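Local coordinates for protein chitinase (Thermococcus chitonophagus, PDB 5XSW) that probably hydrolyses chitin as an endochitinase and binds polysaccharide, the chain being the C-terminal part of a longer protein, here caught with N-acetylglucosamine sugars bound, at residues I162-A167 and F205-A210; K186-G191 and D247-V252; L209-K212 and T217-T220; Y228-D233 and Y237-Q242. All blocks are in the same frame, centred on the assembly; numbering follows the deposited sequence.

Contact 1: residues I162-A167 and F205-A210; sequences IIIGLA and FLMALA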
loop_
_atom_site.group_PDB
_atom_site.type_symbol
_atom_site.label_atom_id
_atom_site.label_comp_id
_atom_site.label_asym_id
_atom_site.label_seq_id
_atom_site.Cartn_x
_atom_site.Cartn_y
_atom_site.Cartn_z
ATOM N N ILE A 162 21.738 19.578 16.461
ATOM C CA ILE A 162 21.297 18.181 16.213
ATOM C C ILE A 162 22.286 17.268 16.864
ATOM O O ILE A 162 23.494 17.372 16.613
ATOM C CB ILE A 162 21.282 17.822 14.714
ATOM C CG1 ILE A 162 20.432 18.807 13.944
ATOM C CG2 ILE A 162 20.779 16.362 14.498
ATOM C CD1 ILE A 162 20.776 18.820 12.493
ATOM N N ILE A 163 21.808 16.374 17.702
ATOM C CA ILE A 163 22.716 15.505 18.446
ATOM C C ILE A 163 22.444 14.025 18.064
ATOM O O ILE A 163 21.550 13.364 18.643
ATOM C CB ILE A 163 22.510 15.625 20.001
ATOM C CG1 ILE A 163 22.466 17.111 20.441
ATOM C CG2 ILE A 163 23.564 14.804 20.692
ATOM C CD1 ILE A 163 23.746 17.844 20.090
ATOM N N ILE A 164 23.214 13.499 17.124
ATOM C CA ILE A 164 23.105 12.088 16.814
ATOM C C ILE A 164 24.201 11.392 17.598
ATOM O O ILE A 164 25.381 11.666 17.402
ATOM C CB ILE A 164 23.293 11.817 15.313
ATOM C CG1 ILE A 164 22.168 12.468 14.507
ATOM C CG2 ILE A 164 23.344 10.322 15.051
ATOM C CD1 ILE A 164 22.396 12.445 13.011
ATOM N N GLY A 165 23.815 10.489 18.489
ATOM C CA GLY A 165 24.795 9.863 19.351
ATOM C C GLY A 165 25.300 8.575 18.750
ATOM O O GLY A 165 24.579 7.586 18.681
ATOM N N LEU A 166 26.558 8.592 18.327
ATOM C CA LEU A 166 27.169 7.424 17.720
ATOM C C LEU A 166 27.719 6.520 18.808
ATOM O O LEU A 166 28.924 6.342 18.937
ATOM C CB LEU A 166 28.272 7.849 16.753
ATOM C CG LEU A 166 27.852 8.939 15.763
ATOM C CD1 LEU A 166 29.022 9.396 14.911
ATOM C CD2 LEU A 166 26.705 8.455 14.892
ATOM N N ALA A 167 26.808 5.955 19.590
ATOM C CA ALA A 167 27.161 5.093 20.707
ATOM C C ALA A 167 27.645 3.719 20.278
ATOM O O ALA A 167 27.248 3.206 19.235
ATOM C CB ALA A 167 25.980 4.958 21.655
ATOM N N PHE A 205 16.072 7.678 16.772
ATOM C CA PHE A 205 15.059 6.621 16.568
ATOM C C PHE A 205 15.188 6.119 15.088
ATOM O O PHE A 205 15.181 4.924 14.843
ATOM C CB PHE A 205 13.655 7.146 16.823
ATOM C CG PHE A 205 12.591 6.104 16.522
ATOM C CD1 PHE A 205 12.335 5.119 17.457
ATOM C CD2 PHE A 205 11.938 6.077 15.274
ATOM C CE1 PHE A 205 11.398 4.088 17.202
ATOM C CE2 PHE A 205 10.996 5.043 14.982
ATOM C CZ PHE A 205 10.738 4.059 15.968
ATOM N N LEU A 206 15.269 7.038 14.125
ATOM C CA LEU A 206 15.420 6.611 12.687
ATOM C C LEU A 206 16.723 5.858 12.491
ATOM O O LEU A 206 16.788 4.892 11.725
ATOM C CB LEU A 206 15.380 7.816 11.709
ATOM C CG LEU A 206 13.971 8.434 11.596
ATOM C CD1 LEU A 206 13.916 9.630 10.653
ATOM C CD2 LEU A 206 12.925 7.372 11.067
ATOM N N MET A 207 17.751 6.236 13.241
ATOM C CA MET A 207 19.065 5.557 13.178
ATOM C C MET A 207 18.939 4.101 13.669
ATOM O O MET A 207 19.450 3.128 13.054
ATOM C CB MET A 207 20.114 6.305 14.037
ATOM C CG MET A 207 20.601 7.616 13.405
ATOM S SD MET A 207 21.876 7.369 12.096
ATOM C CE MET A 207 23.268 6.684 13.009
ATOM N N ALA A 208 18.250 3.969 14.785
ATOM C CA ALA A 208 18.042 2.690 15.412
ATOM C C ALA A 208 17.207 1.808 14.476
ATOM O O ALA A 208 17.461 0.605 14.352
ATOM C CB ALA A 208 17.270 2.862 16.755
ATOM N N LEU A 209 16.212 2.435 13.851
ATOM C CA LEU A 209 15.277 1.697 13.018
ATOM C C LEU A 209 16.058 1.148 11.799
ATOM O O LEU A 209 15.946 -0.025 11.463
ATOM C CB LEU A 209 14.130 2.594 12.560
ATOM C CG LEU A 209 13.070 1.862 11.658
ATOM C CD1 LEU A 209 12.422 0.609 12.347
ATOM C CD2 LEU A 209 11.987 2.852 11.245
ATOM N N ALA A 210 16.876 1.989 11.157
ATOM C CA ALA A 210 17.620 1.514 9.976
ATOM C C ALA A 210 18.609 0.407 10.369
ATOM O O ALA A 210 18.907 -0.496 9.561
ATOM C CB ALA A 210 18.373 2.679 9.286
#

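Contact 2: residues K186-G191 and D247-V252; sequences KYFAMG and DGIFQV. With NAG (2-acetamido-2-deoxy-beta-D-glucopyranose), chain C.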
loop_
_atom_site.group_PDB
_atom_site.type_symbol
_atom_site.label_atom_id
_atom_site.label_comp_id
_atom_site.label_asym_id
_atom_site.label_seq_id
_atom_site.Cartn_x
_atom_site.Cartn_y
_atom_site.Cartn_z
ATOM N N LYS A 186 26.718 12.554 4.670
ATOM C CA LYS A 186 26.145 13.773 5.205
ATOM C C LYS A 186 24.830 14.060 4.544
ATOM O O LYS A 186 24.050 14.859 5.075
ATOM C CB LYS A 186 27.138 14.943 4.976
ATOM C CG LYS A 186 27.337 15.218 3.476
ATOM C CD LYS A 186 28.326 16.409 3.263
ATOM C CE LYS A 186 29.758 16.091 3.594
ATOM N NZ LYS A 186 30.626 17.135 2.916
ATOM N N TYR A 187 24.578 13.501 3.345
ATOM C CA TYR A 187 23.297 13.804 2.696
ATOM C C TYR A 187 22.181 13.069 3.449
ATOM O O TYR A 187 21.095 13.596 3.675
ATOM C CB TYR A 187 23.310 13.429 1.195
ATOM C CG TYR A 187 24.476 14.113 0.535
ATOM C CD1 TYR A 187 24.530 15.501 0.475
ATOM C CD2 TYR A 187 25.562 13.382 0.045
ATOM C CE1 TYR A 187 25.645 16.150 -0.085
ATOM C CE2 TYR A 187 26.673 14.022 -0.496
ATOM C CZ TYR A 187 26.693 15.407 -0.574
ATOM O OH TYR A 187 27.798 16.044 -1.103
ATOM N N PHE A 188 22.483 11.844 3.824
ATOM C CA PHE A 188 21.610 11.077 4.717
ATOM C C PHE A 188 21.401 11.837 6.038
ATOM O O PHE A 188 20.261 11.933 6.558
ATOM C CB PHE A 188 22.233 9.691 5.011
ATOM C CG PHE A 188 21.425 8.877 6.033
ATOM C CD1 PHE A 188 20.142 8.424 5.717
ATOM C CD2 PHE A 188 21.952 8.567 7.266
ATOM C CE1 PHE A 188 19.378 7.643 6.682
ATOM C CE2 PHE A 188 21.202 7.832 8.227
ATOM C CZ PHE A 188 19.918 7.370 7.891
ATOM N N ALA A 189 22.494 12.372 6.593
ATOM C CA ALA A 189 22.363 13.139 7.862
ATOM C C ALA A 189 21.426 14.343 7.649
ATOM O O ALA A 189 20.558 14.661 8.493
ATOM C CB ALA A 189 23.764 13.615 8.377
ATOM N N MET A 190 21.574 15.038 6.519
ATOM C CA MET A 190 20.648 16.147 6.273
ATOM C C MET A 190 19.193 15.696 6.118
ATOM O O MET A 190 18.282 16.424 6.494
ATOM C CB MET A 190 21.077 16.976 5.030
ATOM C CG MET A 190 22.365 17.766 5.339
ATOM S SD MET A 190 22.802 18.847 3.918
ATOM C CE MET A 190 23.562 17.690 2.914
ATOM N N GLY A 191 18.957 14.515 5.535
ATOM C CA GLY A 191 17.592 14.000 5.463
ATOM C C GLY A 191 17.024 13.696 6.855
ATOM O O GLY A 191 15.847 13.974 7.092
ATOM N N ASP A 247 14.079 -2.074 -1.038
ATOM C CA ASP A 247 13.312 -1.413 0.065
ATOM C C ASP A 247 14.235 -0.541 0.953
ATOM O O ASP A 247 13.749 0.049 1.908
ATOM C CB ASP A 247 12.581 -2.462 0.931
ATOM C CG ASP A 247 11.555 -3.278 0.097
ATOM O OD1 ASP A 247 11.120 -2.806 -0.948
ATOM O OD2 ASP A 247 11.199 -4.367 0.517
ATOM N N GLY A 248 15.538 -0.476 0.655
ATOM C CA GLY A 248 16.390 0.535 1.303
ATOM C C GLY A 248 16.784 0.152 2.706
ATOM O O GLY A 248 16.522 -0.960 3.168
ATOM N N ILE A 249 17.392 1.088 3.427
ATOM C CA ILE A 249 17.905 0.735 4.745
ATOM C C ILE A 249 16.786 0.730 5.790
ATOM O O ILE A 249 16.977 0.165 6.831
ATOM C CB ILE A 249 19.014 1.690 5.192
ATOM C CG1 ILE A 249 18.543 3.158 5.211
ATOM C CG2 ILE A 249 20.265 1.613 4.200
ATOM C CD1 ILE A 249 19.635 4.134 5.871
ATOM N N PHE A 250 15.655 1.349 5.497
ATOM C CA PHE A 250 14.451 1.306 6.401
ATOM C C PHE A 250 13.476 0.185 6.082
ATOM O O PHE A 250 12.503 -0.016 6.811
ATOM C CB PHE A 250 13.708 2.648 6.271
ATOM C CG PHE A 250 14.546 3.801 6.802
ATOM C CD1 PHE A 250 14.725 3.934 8.195
ATOM C CD2 PHE A 250 15.223 4.647 5.907
ATOM C CE1 PHE A 250 15.518 4.994 8.720
ATOM C CE2 PHE A 250 16.053 5.729 6.397
ATOM C CZ PHE A 250 16.168 5.902 7.799
ATOM N N GLN A 251 13.702 -0.494 4.941
ATOM C CA GLN A 251 12.843 -1.648 4.501
ATOM C C GLN A 251 11.411 -1.236 4.388
ATOM O O GLN A 251 10.499 -1.901 4.880
ATOM C CB GLN A 251 13.005 -2.854 5.448
ATOM C CG GLN A 251 14.495 -3.363 5.421
ATOM C CD GLN A 251 14.747 -4.238 4.143
ATOM O OE1 GLN A 251 14.259 -5.373 4.088
ATOM N NE2 GLN A 251 15.423 -3.688 3.117
ATOM N N VAL A 252 11.202 -0.098 3.754
ATOM C CA VAL A 252 9.853 0.339 3.436
ATOM C C VAL A 252 9.415 -0.418 2.136
ATOM O O VAL A 252 10.051 -0.237 1.105
ATOM C CB VAL A 252 9.773 1.867 3.164
ATOM C CG1 VAL A 252 8.328 2.229 2.679
ATOM C CG2 VAL A 252 10.159 2.690 4.457
HETATM C C1 NAG C . 15.452 -7.732 8.837
HETATM C C2 NAG C . 14.891 -7.599 7.472
HETATM C C3 NAG C . 13.666 -6.700 7.463
HETATM C C4 NAG C . 12.641 -7.108 8.479
HETATM C C5 NAG C . 13.287 -7.167 9.803
HETATM C C6 NAG C . 12.274 -7.654 10.804
HETATM C C7 NAG C . 16.302 -7.672 5.370
HETATM C C8 NAG C . 17.381 -7.001 4.479
HETATM N N2 NAG C . 15.935 -7.053 6.580
HETATM O O3 NAG C . 13.033 -6.653 6.167
HETATM O O4 NAG C . 11.629 -6.090 8.622
HETATM O O5 NAG C . 14.410 -8.117 9.803
HETATM O O6 NAG C . 13.050 -7.782 11.990
HETATM O O7 NAG C . 15.722 -8.720 5.063
#

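Contact 3: residues L209-K212 and T217-T220; sequences LAAK and TAVT. With NDG (2-acetamido-2-deoxy-alpha-D-glucopyranose), chain B.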
loop_
_atom_site.group_PDB
_atom_site.type_symbol
_atom_site.label_atom_id
_atom_site.label_comp_id
_atom_site.label_asym_id
_atom_site.label_seq_id
_atom_site.Cartn_x
_atom_site.Cartn_y
_atom_site.Cartn_z
ATOM N N LEU A 209 16.212 2.435 13.851
ATOM C CA LEU A 209 15.277 1.697 13.018
ATOM C C LEU A 209 16.058 1.148 11.799
ATOM O O LEU A 209 15.946 -0.025 11.463
ATOM C CB LEU A 209 14.130 2.594 12.560
ATOM C CG LEU A 209 13.070 1.862 11.658
ATOM C CD1 LEU A 209 12.422 0.609 12.347
ATOM C CD2 LEU A 209 11.987 2.852 11.245
ATOM N N ALA A 210 16.876 1.989 11.157
ATOM C CA ALA A 210 17.620 1.514 9.976
ATOM C C ALA A 210 18.609 0.407 10.369
ATOM O O ALA A 210 18.907 -0.496 9.561
ATOM C CB ALA A 210 18.373 2.679 9.286
ATOM N N ALA A 211 19.182 0.498 11.579
ATOM C CA ALA A 211 20.177 -0.484 11.987
ATOM C C ALA A 211 19.508 -1.897 12.105
ATOM O O ALA A 211 20.033 -2.928 11.622
ATOM C CB ALA A 211 20.818 -0.055 13.323
ATOM N N LYS A 212 18.340 -1.920 12.745
ATOM C CA LYS A 212 17.568 -3.170 12.904
ATOM C C LYS A 212 17.118 -3.686 11.537
ATOM O O LYS A 212 17.281 -4.895 11.234
ATOM C CB LYS A 212 16.353 -2.937 13.836
ATOM C CG LYS A 212 15.386 -4.143 13.883
ATOM C CD LYS A 212 16.128 -5.405 14.391
ATOM C CE LYS A 212 15.508 -6.664 13.799
ATOM N NZ LYS A 212 16.216 -7.916 14.120
ATOM N N THR A 217 22.851 1.806 9.401
ATOM C CA THR A 217 23.446 2.873 10.224
ATOM C C THR A 217 24.264 2.287 11.353
ATOM O O THR A 217 24.437 2.918 12.369
ATOM C CB THR A 217 22.321 3.747 10.830
ATOM O OG1 THR A 217 21.365 2.835 11.428
ATOM C CG2 THR A 217 21.604 4.510 9.725
ATOM N N ALA A 218 24.761 1.067 11.180
ATOM C CA ALA A 218 25.591 0.481 12.200
ATOM C C ALA A 218 26.625 -0.411 11.541
ATOM O O ALA A 218 26.373 -1.000 10.487
ATOM C CB ALA A 218 24.764 -0.312 13.198
ATOM N N VAL A 219 27.798 -0.517 12.173
ATOM C CA VAL A 219 28.839 -1.420 11.661
ATOM C C VAL A 219 29.179 -2.336 12.822
ATOM O O VAL A 219 28.724 -2.084 13.918
ATOM C CB VAL A 219 30.103 -0.659 11.163
ATOM C CG1 VAL A 219 29.767 0.151 9.887
ATOM C CG2 VAL A 219 30.655 0.261 12.305
ATOM N N THR A 220 30.017 -3.360 12.595
ATOM C CA THR A 220 30.334 -4.286 13.684
ATOM C C THR A 220 31.748 -4.857 13.473
ATOM O O THR A 220 32.231 -4.955 12.341
ATOM C CB THR A 220 29.269 -5.472 13.772
ATOM O OG1 THR A 220 29.639 -6.372 14.816
ATOM C CG2 THR A 220 29.198 -6.247 12.451
HETATM C C1 NDG B . 19.291 -10.674 11.138
HETATM C C2 NDG B . 17.972 -10.369 11.839
HETATM C C3 NDG B . 16.909 -9.916 10.894
HETATM C C4 NDG B . 17.335 -8.815 9.940
HETATM C C5 NDG B . 18.638 -9.204 9.232
HETATM C C6 NDG B . 19.264 -8.025 8.503
HETATM C C7 NDG B . 17.464 -11.626 13.941
HETATM C C8 NDG B . 16.941 -12.909 14.681
HETATM O O5 NDG B . 19.657 -9.589 10.184
HETATM O O3 NDG B . 15.803 -9.446 11.705
HETATM O O4 NDG B . 16.424 -8.761 8.843
HETATM O O6 NDG B . 20.389 -8.460 7.728
HETATM O O7 NDG B . 17.767 -10.612 14.541
HETATM N N2 NDG B . 17.543 -11.589 12.514
HETATM O O1 NDG B . 19.162 -11.792 10.366
#

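Contact 4: residues Y228-D233 and Y237-Q242; sequences YKVIID and YYWPVQ. With NAG (2-acetamido-2-deoxy-beta-D-glucopyranose), chain C; PO4 (phosphate ion), chain F.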
loop_
_atom_site.group_PDB
_atom_site.type_symbol
_atom_site.label_atom_id
_atom_site.label_comp_id
_atom_site.label_asym_id
_atom_site.label_seq_id
_atom_site.Cartn_x
_atom_site.Cartn_y
_atom_site.Cartn_z
ATOM N N TYR A 228 30.590 -4.788 3.859
ATOM C CA TYR A 228 31.521 -3.876 3.273
ATOM C C TYR A 228 32.501 -3.524 4.389
ATOM O O TYR A 228 32.124 -3.477 5.546
ATOM C CB TYR A 228 30.777 -2.632 2.702
ATOM C CG TYR A 228 29.798 -3.080 1.635
ATOM C CD1 TYR A 228 30.244 -3.360 0.334
ATOM C CD2 TYR A 228 28.457 -3.300 1.931
ATOM C CE1 TYR A 228 29.369 -3.812 -0.658
ATOM C CE2 TYR A 228 27.534 -3.748 0.940
ATOM C CZ TYR A 228 28.016 -4.003 -0.352
ATOM O OH TYR A 228 27.180 -4.449 -1.318
ATOM N N LYS A 229 33.757 -3.289 4.037
ATOM C CA LYS A 229 34.771 -2.870 5.005
ATOM C C LYS A 229 34.723 -1.365 5.166
ATOM O O LYS A 229 34.717 -0.619 4.191
ATOM C CB LYS A 229 36.186 -3.240 4.539
ATOM C CG LYS A 229 36.295 -4.624 4.026
ATOM C CD LYS A 229 35.887 -5.586 5.062
ATOM C CE LYS A 229 36.523 -6.927 4.691
ATOM N NZ LYS A 229 36.140 -7.334 3.318
ATOM N N VAL A 230 34.653 -0.913 6.401
ATOM C CA VAL A 230 34.666 0.506 6.666
ATOM C C VAL A 230 35.779 0.694 7.712
ATOM O O VAL A 230 35.804 0.001 8.753
ATOM C CB VAL A 230 33.308 0.984 7.199
ATOM C CG1 VAL A 230 33.382 2.481 7.585
ATOM C CG2 VAL A 230 32.220 0.771 6.133
ATOM N N ILE A 231 36.728 1.582 7.437
ATOM C CA ILE A 231 37.793 1.816 8.413
ATOM C C ILE A 231 37.424 3.078 9.190
ATOM O O ILE A 231 37.251 4.140 8.590
ATOM C CB ILE A 231 39.198 2.058 7.737
ATOM C CG1 ILE A 231 39.572 0.949 6.742
ATOM C CG2 ILE A 231 40.309 2.297 8.773
ATOM C CD1 ILE A 231 39.486 -0.391 7.278
ATOM N N ILE A 232 37.368 3.013 10.515
ATOM C CA ILE A 232 36.982 4.221 11.259
ATOM C C ILE A 232 38.071 4.465 12.283
ATOM O O ILE A 232 38.397 3.565 13.060
ATOM C CB ILE A 232 35.610 4.087 11.959
ATOM C CG1 ILE A 232 34.515 3.868 10.909
ATOM C CG2 ILE A 232 35.318 5.389 12.756
ATOM C CD1 ILE A 232 33.207 3.423 11.518
ATOM N N ASP A 233 38.690 5.643 12.173
ATOM C CA ASP A 233 39.954 5.947 12.857
ATOM C C ASP A 233 40.834 4.697 13.107
ATOM O O ASP A 233 41.057 4.247 14.227
ATOM C CB ASP A 233 39.629 6.733 14.123
ATOM C CG ASP A 233 38.882 8.065 13.800
ATOM O OD1 ASP A 233 39.389 8.898 12.957
ATOM O OD2 ASP A 233 37.778 8.253 14.392
ATOM N N TYR A 237 35.953 -2.176 10.432
ATOM C CA TYR A 237 34.578 -2.642 10.777
ATOM C C TYR A 237 33.915 -3.294 9.540
ATOM O O TYR A 237 34.311 -3.005 8.411
ATOM C CB TYR A 237 33.713 -1.477 11.257
ATOM C CG TYR A 237 34.084 -0.879 12.615
ATOM C CD1 TYR A 237 35.074 0.096 12.718
ATOM C CD2 TYR A 237 33.491 -1.328 13.773
ATOM C CE1 TYR A 237 35.425 0.636 13.936
ATOM C CE2 TYR A 237 33.810 -0.790 15.005
ATOM C CZ TYR A 237 34.784 0.186 15.074
ATOM O OH TYR A 237 35.120 0.720 16.271
ATOM N N TYR A 238 32.893 -4.142 9.767
ATOM C CA TYR A 238 32.061 -4.644 8.690
ATOM C C TYR A 238 30.727 -3.918 8.712
ATOM O O TYR A 238 30.174 -3.681 9.787
ATOM C CB TYR A 238 31.858 -6.192 8.838
ATOM C CG TYR A 238 33.206 -6.851 9.004
ATOM C CD1 TYR A 238 34.109 -6.908 7.930
ATOM C CD2 TYR A 238 33.635 -7.319 10.260
ATOM C CE1 TYR A 238 35.431 -7.480 8.108
ATOM C CE2 TYR A 238 34.942 -7.869 10.448
ATOM C CZ TYR A 238 35.823 -7.951 9.365
ATOM O OH TYR A 238 37.072 -8.505 9.562
ATOM N N TRP A 239 30.248 -3.593 7.535
ATOM C CA TRP A 239 28.944 -2.913 7.352
ATOM C C TRP A 239 27.995 -3.913 6.689
ATOM O O TRP A 239 28.000 -4.010 5.488
ATOM C CB TRP A 239 29.120 -1.690 6.430
ATOM C CG TRP A 239 27.905 -0.775 6.344
ATOM C CD1 TRP A 239 26.884 -0.693 7.245
ATOM C CD2 TRP A 239 27.631 0.186 5.326
ATOM N NE1 TRP A 239 25.981 0.255 6.839
ATOM C CE2 TRP A 239 26.422 0.826 5.673
ATOM C CE3 TRP A 239 28.294 0.576 4.161
ATOM C CZ2 TRP A 239 25.831 1.820 4.875
ATOM C CZ3 TRP A 239 27.722 1.590 3.354
ATOM C CH2 TRP A 239 26.484 2.196 3.721
ATOM N N PRO A 240 27.209 -4.663 7.479
ATOM C CA PRO A 240 26.426 -5.794 6.928
ATOM C C PRO A 240 25.133 -5.374 6.250
ATOM O O PRO A 240 24.150 -6.114 6.264
ATOM C CB PRO A 240 26.128 -6.672 8.184
ATOM C CG PRO A 240 27.077 -6.107 9.328
ATOM C CD PRO A 240 27.143 -4.595 8.959
ATOM N N VAL A 241 25.108 -4.173 5.691
ATOM C CA VAL A 241 23.942 -3.700 4.967
ATOM C C VAL A 241 23.728 -4.462 3.628
ATOM O O VAL A 241 24.693 -4.787 2.913
ATOM C CB VAL A 241 24.099 -2.184 4.702
ATOM C CG1 VAL A 241 25.325 -1.909 3.808
ATOM C CG2 VAL A 241 22.854 -1.595 3.982
ATOM N N GLN A 242 22.484 -4.748 3.242
ATOM C CA GLN A 242 22.231 -5.177 1.843
ATOM C C GLN A 242 21.957 -3.908 1.093
ATOM O O GLN A 242 20.808 -3.425 1.049
ATOM C CB GLN A 242 21.044 -6.172 1.730
ATOM C CG GLN A 242 21.328 -7.454 2.511
ATOM C CD GLN A 242 20.126 -8.419 2.619
ATOM O OE1 GLN A 242 19.180 -8.376 1.824
ATOM N NE2 GLN A 242 20.181 -9.280 3.597
HETATM C C1 NAG C . 15.452 -7.732 8.837
HETATM C C2 NAG C . 14.891 -7.599 7.472
HETATM C C3 NAG C . 13.666 -6.700 7.463
HETATM C C4 NAG C . 12.641 -7.108 8.479
HETATM C C5 NAG C . 13.287 -7.167 9.803
HETATM C C6 NAG C . 12.274 -7.654 10.804
HETATM C C7 NAG C . 16.302 -7.672 5.370
HETATM C C8 NAG C . 17.381 -7.001 4.479
HETATM N N2 NAG C . 15.935 -7.053 6.580
HETATM O O3 NAG C . 13.033 -6.653 6.167
HETATM O O4 NAG C . 11.629 -6.090 8.622
HETATM O O5 NAG C . 14.410 -8.117 9.803
HETATM O O6 NAG C . 13.050 -7.782 11.990
HETATM O O7 NAG C . 15.722 -8.720 5.063
HETATM P P PO4 F . 23.774 -6.162 -1.538
HETATM O O1 PO4 F . 24.309 -6.158 -2.974
HETATM O O2 PO4 F . 24.790 -5.355 -0.619
HETATM O O3 PO4 F . 23.786 -7.560 -1.006
HETATM O O4 PO4 F . 22.298 -5.648 -1.514
#

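Contact 1: residues I162-A167 and F205-A210
The extended loop 162-167 passes one side of helix 203-214, closest where Ile-164 and Met-207 face each other with CA atoms 8.5 Å apart, a spacing that side chains alone bridge. No hydrogen bond joins the two segments. Met-207 reaches out from the helix on a chain bent at both chi2 and chi3 (-80° and -65°), and the bends bring its end methyl up against two residues of the loop, both on the same side of it. On one of them, Ile-164, the branch that touches is CG2; CG2 of Ile-164 lies 4.2 Å from CE of Met-207 and equally far from its CG, the two side chains crossing at about a right angle. Leu-166, centre of an inverse gamma turn, leans in with one branch of its fork, CD2, 4.3 Å from CE of Met-207. The intervening Gly-165 sends its amide to Asn-204 OD1, a polar tie from the loop to the same helix just before 205. Leu-192 of helix 186-199 and Met-385 of helix 374-386 also pack on Met-207, placing its thioether among apolar groups. With branched carbons and a methionine methyl at van der Waals range or slightly beyond, the junction rests on dispersion and the exclusion of water, while backbone hydrogen bonds to Tyr-393 and Arg-391 tie the loop elsewhere.

Contact 2: residues K186-G191 and D247-V252
Phe-188 of helix 186-199 meets Ile-249 and Phe-250 of the loop 247-252 through the far end of its ring, and this apolar meeting is the whole of the direct contact. The backbones stay well apart: Phe-188 and Ile-249, the nearest pair, have CA atoms 11.0 Å from each other, and the side chains come from opposite directions to close the gap. In Phe-188 CG stands anti to the backbone N (chi1 175°), which carries the ring off the helix toward the loop. Its CE1 lies 3.6 Å from the end methyl CD1 of Ile-249 and 3.8 Å from CZ of Phe-250. The Phe-250 atoms CZ and CE2 sit at the edge of the Phe-188 ring, near its plane, so the rings do not stack face on face. Polar bonds belong to the loop's other flank. Gln-251 NE2 donates to Gly-248 O at 2.9 Å, almost straight at 174° and in the plane of both the carbonyl and the side-chain amide. That bond fixes the amide's rotation and turns OE1 to the sugar, where it accepts from O3 of the NAG at 2.7 Å. Thus one short loop carries a glycan-pocket residue on one flank and hydrophobic residues on the other. Ala-210 of helix 203-214 packs on both Ile-249 and Phe-250, while helix 288-311 supplies Pro-293 against Phe-188 and Ser-292 and Ala-296 against Phe-250; the loop then runs on into helix 254-263.

Contact 3: residues L209-K212 and T217-T220
The hydroxyl of Thr-217 presses into the flank of helix 203-214, yet bonds to neither of the alanines it touches. OG1 of Thr-217 is 3.2 Å from the amide N of Ala-211, but the angle is too poor for a hydrogen bond; its polar partner is Met-207 O, one turn back on the helix. With chi1 at 49°, OG1 lies between the backbone N and the carbonyl carbon, pointed at the helix, and CG2 beside it rests 3.7 Å from CB of Ala-210. CB of Ala-211 meets OG1 of Thr-217 at 3.5 Å and CB of Ala-218 at 4.0 Å. Such small side chains let the backbones approach to 5.0 Å between CA of Ala-211 and CA of Thr-217. From the side of the helix turned away from the strand, Lys-212 sends NZ to O3 of the NDG at 2.9 Å. Asn-174 OD1 and Gly-372 O also accept from this ammonium, so three bonds hold it. The chain turns back from the end of helix 203-214 into strand 218-219, an outer strand of a small antiparallel sheet, while the other side of the helix lines the glycan pocket.

Contact 4: residues Y228-D233 and Y237-Q242
Tyr-228 and Val-241 interlock at the open end of the strands, Val-241 following the second: the valine methyl CG1 projects against the phenol ring, 3.9 Å from its CD2, the side chains crossing at about a right angle. The same CG1 sits over the centre of one face of the Trp-239 indole, 3.4 Å above its plane, filling the angle between the two aromatic rings. From the other side of that indole's stem, CG2 of Val-230 packs on CB of Trp-239. Farther along, CB of Ile-232 lies 4.0 Å from CE1 of Tyr-237, the side chains again crossing at about a right angle. Tyr-228, Val-230, Tyr-237 and Trp-239 share one face of an antiparallel beta hairpin, strands 228-232 and 235-239, whose hydrogen-bonded pairs are Tyr-228 with Trp-239 and Val-230 with Tyr-237; Val-219 packs against Ile-232, Tyr-237 and Trp-239. Val-230 N reaches Tyr-237 O at 2.9 Å, whereas Tyr-228 N to Trp-239 O is longer, 3.2 Å. On the opposite face Lys-229 and Tyr-238 lie side by side, pointing the same way. Lys-229, bent at chi2, lays CD 3.6 Å from CE1 of Tyr-238, at the ring's edge. The Tyr-228 hydroxyl OH donates to O2 of a phosphate ion, probably from the crystallisation liquor, at 2.6 Å. OE1 of Gln-242, a glycan-pocket residue, comes within 3.5 Å of the acetyl methyl C8 of NAG.

In the fold
From the N terminus, the chain leaves the separate strand-rich domain and enters the helical part, where loop 162-167 opens contact 1. Helix 186-199 opens contact 2 before helix 203-214 closes contact 1, so these two loops cross. Contact 3 begins on the stretch that ends contact 1, sharing Leu-209 and Ala-210, and turns back at once into strand 218-219. The hairpin of contact 4 follows in series. Both short closures lie within the longer loop that contact 2 completes at 247-252. Thr-220 O bonds Tyr-238 N, joining contacts 3 and 4, while CE2 of Phe-188 packs on CG2 of Thr-217. Helix 203-214 serves contacts 1 and 3 and packs on contact 2's loop; strand 218-219 adjoins the hairpin.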